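Local coordinates for type VI immunity protein Atu4351 (Agrobacterium fabrum, PDB 6ITW) that probably neutralises its cognate type VI secretion toxin, most likely a DNase effector, and so protects the producing cell from self-intoxication, at residues 146-149 / 150-154; 190-193 / 194-197; 196-199 / 200-204. All coordinates share one frame; numbering follows the deposited sequence.

Interaction 1 (146-149 / 150-154); sequences APDE and KGKLM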
loop_
_atom_site.group_PDB
_atom_site.type_symbol
_atom_site.label_atom_id
_atom_site.label_comp_id
_atom_site.label_asym_id
_atom_site.label_seq_id
_atom_site.Cartn_x
_atom_site.Cartn_y
_atom_site.Cartn_z
ATOM N N ALA A 146 12.169 -2.149 -3.441
ATOM C CA ALA A 146 12.760 -1.605 -2.226
ATOM C C ALA A 146 14.268 -1.759 -2.332
ATOM O O ALA A 146 14.769 -2.889 -2.435
ATOM C CB ALA A 146 12.217 -2.308 -0.972
ATOM N N PRO A 147 15.013 -0.657 -2.350
ATOM C CA PRO A 147 16.476 -0.751 -2.451
ATOM C C PRO A 147 17.096 -1.223 -1.143
ATOM O O PRO A 147 16.602 -0.930 -0.050
ATOM C CB PRO A 147 16.899 0.685 -2.772
ATOM C CG PRO A 147 15.801 1.537 -2.142
ATOM C CD PRO A 147 14.533 0.736 -2.324
ATOM N N ASP A 148 18.190 -1.972 -1.264
ATOM C CA ASP A 148 18.995 -2.307 -0.093
ATOM C C ASP A 148 19.902 -1.116 0.280
ATOM O O ASP A 148 19.795 -0.010 -0.270
ATOM C CB ASP A 148 19.791 -3.584 -0.352
ATOM C CG ASP A 148 20.791 -3.441 -1.507
ATOM O OD1 ASP A 148 21.113 -2.311 -1.972
ATOM O OD2 ASP A 148 21.253 -4.493 -1.968
ATOM N N GLU A 149 20.827 -1.348 1.219
ATOM C CA GLU A 149 21.705 -0.282 1.699
ATOM C C GLU A 149 22.626 0.245 0.612
ATOM O O GLU A 149 23.022 1.414 0.665
ATOM C CB GLU A 149 22.540 -0.771 2.869
ATOM C CG GLU A 149 21.721 -0.936 4.104
ATOM C CD GLU A 149 22.554 -1.298 5.301
ATOM O OE1 GLU A 149 23.777 -1.549 5.137
ATOM O OE2 GLU A 149 21.967 -1.333 6.406
ATOM N N LYS A 150 22.976 -0.585 -0.372
ATOM C CA LYS A 150 23.782 -0.144 -1.504
ATOM C C LYS A 150 22.939 0.410 -2.658
ATOM O O LYS A 150 23.443 0.538 -3.778
ATOM C CB LYS A 150 24.670 -1.289 -1.995
ATOM C CG LYS A 150 25.573 -1.905 -0.900
ATOM C CD LYS A 150 26.444 -3.032 -1.455
ATOM C CE LYS A 150 27.457 -3.527 -0.420
ATOM N NZ LYS A 150 28.377 -4.574 -0.979
ATOM N N GLY A 151 21.677 0.754 -2.413
ATOM C CA GLY A 151 20.836 1.337 -3.447
ATOM C C GLY A 151 20.289 0.360 -4.477
ATOM O O GLY A 151 19.592 0.785 -5.408
ATOM N N LYS A 152 20.555 -0.927 -4.332
ATOM C CA LYS A 152 20.217 -1.920 -5.338
ATOM C C LYS A 152 18.888 -2.593 -4.993
ATOM O O LYS A 152 18.683 -3.041 -3.859
ATOM C CB LYS A 152 21.366 -2.929 -5.443
ATOM C CG LYS A 152 21.002 -4.310 -5.941
ATOM C CD LYS A 152 20.500 -4.342 -7.385
ATOM C CE LYS A 152 20.221 -5.781 -7.821
ATOM N NZ LYS A 152 21.379 -6.666 -7.472
ATOM N N LEU A 153 17.987 -2.653 -5.973
ATOM C CA LEU A 153 16.648 -3.187 -5.746
ATOM C C LEU A 153 16.695 -4.630 -5.241
ATOM O O LEU A 153 17.596 -5.404 -5.578
ATOM C CB LEU A 153 15.841 -3.081 -7.032
ATOM C CG LEU A 153 15.711 -1.614 -7.479
ATOM C CD1 LEU A 153 14.846 -1.479 -8.710
ATOM C CD2 LEU A 153 15.128 -0.776 -6.366
HETATM N N MSE A 154 15.722 -4.987 -4.396
HETATM C CA MSE A 154 15.754 -6.303 -3.744
HETATM C C MSE A 154 14.737 -7.346 -4.251
HETATM O O MSE A 154 14.921 -8.545 -3.981
HETATM C CB MSE A 154 15.561 -6.159 -2.224
HETATM C CG MSE A 154 16.662 -5.433 -1.512
HETATM SE SE MSE A 154 16.491 -5.640 0.438
HETATM C CE MSE A 154 15.071 -4.354 0.741
#
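Asp148 and Lys152 face each other where the chain doubles back, the backbones of Pro147 and Leu153 forming a single antiparallel-type bridge and Asp148 N donating almost straight to Lys152 O (2.8 Å, 171° at the hydrogen). Nearer the tip, Gly151 N bonds to Asp148 O at 3.0 Å and closes a type I turn. Asp148 also reaches over the loop with its side chain. CG sits between the backbone N and the carbonyl carbon (chi1 63°), which swings the carboxylate across to the returning limb of the loop. There OD1 accepts from Lys152 N at 2.8 Å, met from above the carboxylate plane. Main chain and side chain of one aspartate therefore hold both the N-H and the C=O of Lys152. The bonding is that of a short beta-hairpin-like loop with a type I turn and a G1 bulge, although neither arm is a regular strand: Gly151, with its positive phi of 77°, follows the two central turn residues, Glu149 and Lys150. OD2 forms a salt bridge to Arg157 of helix 155-162, which also bonds to Leu153 O. The Lys152 ammonium does not join it; NZ stays 5.9 Å from Asp148 OD2. At the open end of the loop Met154 N makes a weak bond to Ala146 O (3.0 Å). The selenomethionine chain of Met154 folds back over this pair, its CE 3.9 Å from Ala146 CB and its SE 4.0 Å from Asp148 CB. Leu153 CD2 brushes Pro147 CB more loosely at 4.3 Å.

Interaction 2 (190-193 / 194-197); sequences PVDA and LSAM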
loop_
_atom_site.group_PDB
_atom_site.type_symbol
_atom_site.label_atom_id
_atom_site.label_comp_id
_atom_site.label_asym_id
_atom_site.label_seq_id
_atom_site.Cartn_x
_atom_site.Cartn_y
_atom_site.Cartn_z
ATOM N N PRO A 190 10.133 -13.973 4.417
ATOM C CA PRO A 190 8.679 -13.924 4.164
ATOM C C PRO A 190 7.913 -14.124 5.467
ATOM O O PRO A 190 8.220 -15.033 6.242
ATOM C CB PRO A 190 8.443 -15.088 3.189
ATOM C CG PRO A 190 9.579 -16.075 3.491
ATOM C CD PRO A 190 10.741 -15.265 4.036
ATOM N N VAL A 191 6.940 -13.243 5.734
ATOM C CA VAL A 191 6.197 -13.256 6.992
ATOM C C VAL A 191 4.728 -12.925 6.731
ATOM O O VAL A 191 4.360 -12.377 5.691
ATOM C CB VAL A 191 6.746 -12.251 8.047
ATOM C CG1 VAL A 191 8.167 -12.560 8.435
ATOM C CG2 VAL A 191 6.647 -10.832 7.511
ATOM N N ASP A 192 3.891 -13.250 7.713
ATOM C CA ASP A 192 2.501 -12.831 7.719
ATOM C C ASP A 192 2.402 -11.305 7.683
ATOM O O ASP A 192 2.959 -10.617 8.543
ATOM C CB ASP A 192 1.821 -13.379 8.968
ATOM C CG ASP A 192 0.387 -12.954 9.073
ATOM O OD1 ASP A 192 -0.402 -13.339 8.188
ATOM O OD2 ASP A 192 0.039 -12.242 10.033
ATOM N N ALA A 193 1.675 -10.773 6.694
ATOM C CA ALA A 193 1.649 -9.322 6.502
ATOM C C ALA A 193 0.927 -8.613 7.647
ATOM O O ALA A 193 1.428 -7.615 8.180
ATOM C CB ALA A 193 0.995 -8.974 5.164
ATOM N N LEU A 194 -0.251 -9.113 8.044
ATOM C CA LEU A 194 -1.025 -8.422 9.077
ATOM C C LEU A 194 -0.257 -8.354 10.399
ATOM O O LEU A 194 -0.247 -7.312 11.062
ATOM C CB LEU A 194 -2.380 -9.104 9.285
ATOM C CG LEU A 194 -3.290 -8.421 10.322
ATOM C CD1 LEU A 194 -3.617 -6.975 9.897
ATOM C CD2 LEU A 194 -4.575 -9.221 10.554
ATOM N N SER A 195 0.377 -9.461 10.801
ATOM C CA SER A 195 1.170 -9.481 12.030
ATOM C C SER A 195 2.343 -8.519 11.943
ATOM O O SER A 195 2.547 -7.694 12.841
ATOM C CB SER A 195 1.707 -10.888 12.305
ATOM O OG SER A 195 0.650 -11.761 12.624
ATOM N N ALA A 196 3.165 -8.664 10.890
ATOM C CA ALA A 196 4.335 -7.808 10.717
ATOM C C ALA A 196 3.930 -6.337 10.652
ATOM O O ALA A 196 4.543 -5.488 11.310
ATOM C CB ALA A 196 5.097 -8.221 9.455
HETATM N N MSE A 197 2.880 -6.021 9.890
HETATM C CA MSE A 197 2.430 -4.633 9.775
HETATM C C MSE A 197 1.896 -4.127 11.101
HETATM O O MSE A 197 2.020 -2.944 11.409
HETATM C CB MSE A 197 1.353 -4.479 8.701
HETATM C CG MSE A 197 1.811 -4.793 7.268
HETATM SE SE MSE A 197 0.223 -4.823 6.152
HETATM C CE MSE A 197 1.136 -4.730 4.413
HETATM O O HOH W 1 -1.623 -11.014 6.435
#
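Asp192 OD2 takes two bonds from Ser195, one from the hydroxyl OG at 2.7 Å and one from the backbone N at 2.9 Å. The hydroxyl comes in on the anti side of the carboxylate, near its plane, whereas the N-H meets the same oxygen from above it, and this double grip should limit rotation of the carboxylate. With CG anti to the Asp192 backbone N (chi1 178°), the carboxylate is carried forward over the first turn of the helix. Its other oxygen is used too: a water donates to Asp192 OD1 and accepts from Leu194 N at 2.8 Å, so a second early N-H is served indirectly. The main chain begins its helical i to i+4 bonds with Ala196 N to Asp192 O at 3.1 Å and Met197 N to Ala193 O at 2.8 Å. On the flank, Val191 CG2 rests on Ala196 CB at 3.6 Å, joining the end of the strand to the helix wall. Ala193 CB and Met197 CE are a looser pair, 4.3 Å apart, on the buried side, where both residues also pack against Phe89 of strand 84-90. Strand 188-192, paired with strand 169-173, thus passes directly into helix 193-200 through a classic aspartate N-cap, its carboxylate accepting from the third residue of the helix.

Interaction 3 (196-199 / 200-204); sequences AMTI and AAQAG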
loop_
_atom_site.group_PDB
_atom_site.type_symbol
_atom_site.label_atom_id
_atom_site.label_comp_id
_atom_site.label_asym_id
_atom_site.label_seq_id
_atom_site.Cartn_x
_atom_site.Cartn_y
_atom_site.Cartn_z
ATOM N N ALA A 196 3.165 -8.664 10.890
ATOM C CA ALA A 196 4.335 -7.808 10.717
ATOM C C ALA A 196 3.930 -6.337 10.652
ATOM O O ALA A 196 4.543 -5.488 11.310
ATOM C CB ALA A 196 5.097 -8.221 9.455
HETATM N N MSE A 197 2.880 -6.021 9.890
HETATM C CA MSE A 197 2.430 -4.633 9.775
HETATM C C MSE A 197 1.896 -4.127 11.101
HETATM O O MSE A 197 2.020 -2.944 11.409
HETATM C CB MSE A 197 1.353 -4.479 8.701
HETATM C CG MSE A 197 1.811 -4.793 7.268
HETATM SE SE MSE A 197 0.223 -4.823 6.152
HETATM C CE MSE A 197 1.136 -4.730 4.413
ATOM N N THR A 198 1.295 -5.023 11.892
ATOM C CA THR A 198 0.822 -4.614 13.208
ATOM C C THR A 198 1.985 -4.171 14.093
ATOM O O THR A 198 1.865 -3.199 14.847
ATOM C CB THR A 198 0.024 -5.743 13.856
ATOM O OG1 THR A 198 -1.132 -6.023 13.052
ATOM C CG2 THR A 198 -0.434 -5.357 15.262
ATOM N N ILE A 199 3.134 -4.842 13.984
ATOM C CA ILE A 199 4.293 -4.442 14.771
ATOM C C ILE A 199 4.870 -3.142 14.234
ATOM O O ILE A 199 5.097 -2.181 14.982
ATOM C CB ILE A 199 5.350 -5.557 14.768
ATOM C CG1 ILE A 199 4.837 -6.771 15.546
ATOM C CG2 ILE A 199 6.703 -5.033 15.306
ATOM C CD1 ILE A 199 5.665 -8.007 15.322
ATOM N N ALA A 200 5.126 -3.106 12.926
ATOM C CA ALA A 200 5.779 -1.957 12.315
ATOM C C ALA A 200 4.979 -0.679 12.526
ATOM O O ALA A 200 5.545 0.370 12.842
ATOM C CB ALA A 200 5.984 -2.232 10.831
ATOM N N ALA A 201 3.660 -0.742 12.373
ATOM C CA ALA A 201 2.893 0.495 12.452
ATOM C C ALA A 201 2.818 1.047 13.868
ATOM O O ALA A 201 2.330 2.169 14.048
ATOM C CB ALA A 201 1.480 0.281 11.914
ATOM N N GLN A 202 3.268 0.288 14.869
ATOM C CA GLN A 202 3.329 0.776 16.238
ATOM C C GLN A 202 4.751 1.068 16.690
ATOM O O GLN A 202 4.946 1.508 17.822
ATOM C CB GLN A 202 2.696 -0.233 17.198
ATOM C CG GLN A 202 1.273 -0.589 16.907
ATOM C CD GLN A 202 0.713 -1.491 17.987
ATOM O OE1 GLN A 202 0.235 -1.012 19.009
ATOM N NE2 GLN A 202 0.791 -2.803 17.777
ATOM N N ALA A 203 5.743 0.829 15.847
ATOM C CA ALA A 203 7.146 0.957 16.249
ATOM C C ALA A 203 7.708 2.309 15.813
ATOM O O ALA A 203 8.678 2.394 15.057
ATOM C CB ALA A 203 7.966 -0.198 15.662
ATOM N N GLY A 204 7.080 3.383 16.280
ATOM C CA GLY A 204 7.490 4.715 15.897
ATOM C C GLY A 204 6.507 5.445 14.996
ATOM O O GLY A 204 5.548 4.860 14.478
#
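Gln202 folds its side chain back onto Thr198: CG lies anti to its own carbonyl carbon (chi1 -58°), the chain runs on extended, and a turn of the terminal amide (chi3 85°) aims NE2 at the carbonyl of the residue four places earlier. The bond from NE2 to Thr198 O measures 3.1 Å. The acceptor lies almost in the plane of the glutamine amide, so an amide N-H points well at it, yet the nitrogen stands above the plane of the Thr198 carbonyl, 45° out of it. The two side chains run alongside each other in the same direction, Thr198 CG2 coming within 3.8 Å of Gln202 NE2. CG2 is anti to the Thr198 backbone N, which puts the methyl next to the amide and turns OG1 back along the helix to Leu194 O. Gln202 CG adds a close pass of 3.4 Å over Thr198 O, so this carbonyl is touched by the aliphatic part of the glutamine and accepts from its amide. Around this bond the i to i+4 bonding runs out. Ala200 N bonds to Ala196 O at 2.9 Å and Ala201 N to Met197 O at 2.9 Å, both in ordinary helical spacing. Gln202 N then reaches only three residues back, to Ile199 O at 3.1 Å, from above that carbonyl plane. Ala203 N bonds to Ala200 O at 3.0 Å, closing a type I turn. On one side Ala201 and Gln202 lie against Leu71 of helix 66-73, and Thr198 and Met197 against Ile68. Shortened i to i+3 bonding, a type I turn and a glutamine side chain folded onto Thr198 O accompany the chain as it passes from helix 193-200 into the loop toward strand 207-209.

Overall arrangement
Interactions 2 and 3 treat the two ends of one helix, 193-200, and share Ala196 and Met197; their centres lie about 10 Å apart. At the N-terminal end a carboxylate accepts from N-H groups, at the C-terminal end an amide donates to a carbonyl, the complementary chemistry a helix dipole would suit. Both combine buried residues facing the body of the protein with exposed ones on the outer side. Interaction 1 stands apart, in the loop between helices 128-137 and 155-162; the centres of interactions 1 and 2 are about 21 Å apart, as are those of interactions 1 and 3. More of it is exposed, and an aspartate side chain again accepts from a backbone N-H, bracing a turn there instead of starting a helix.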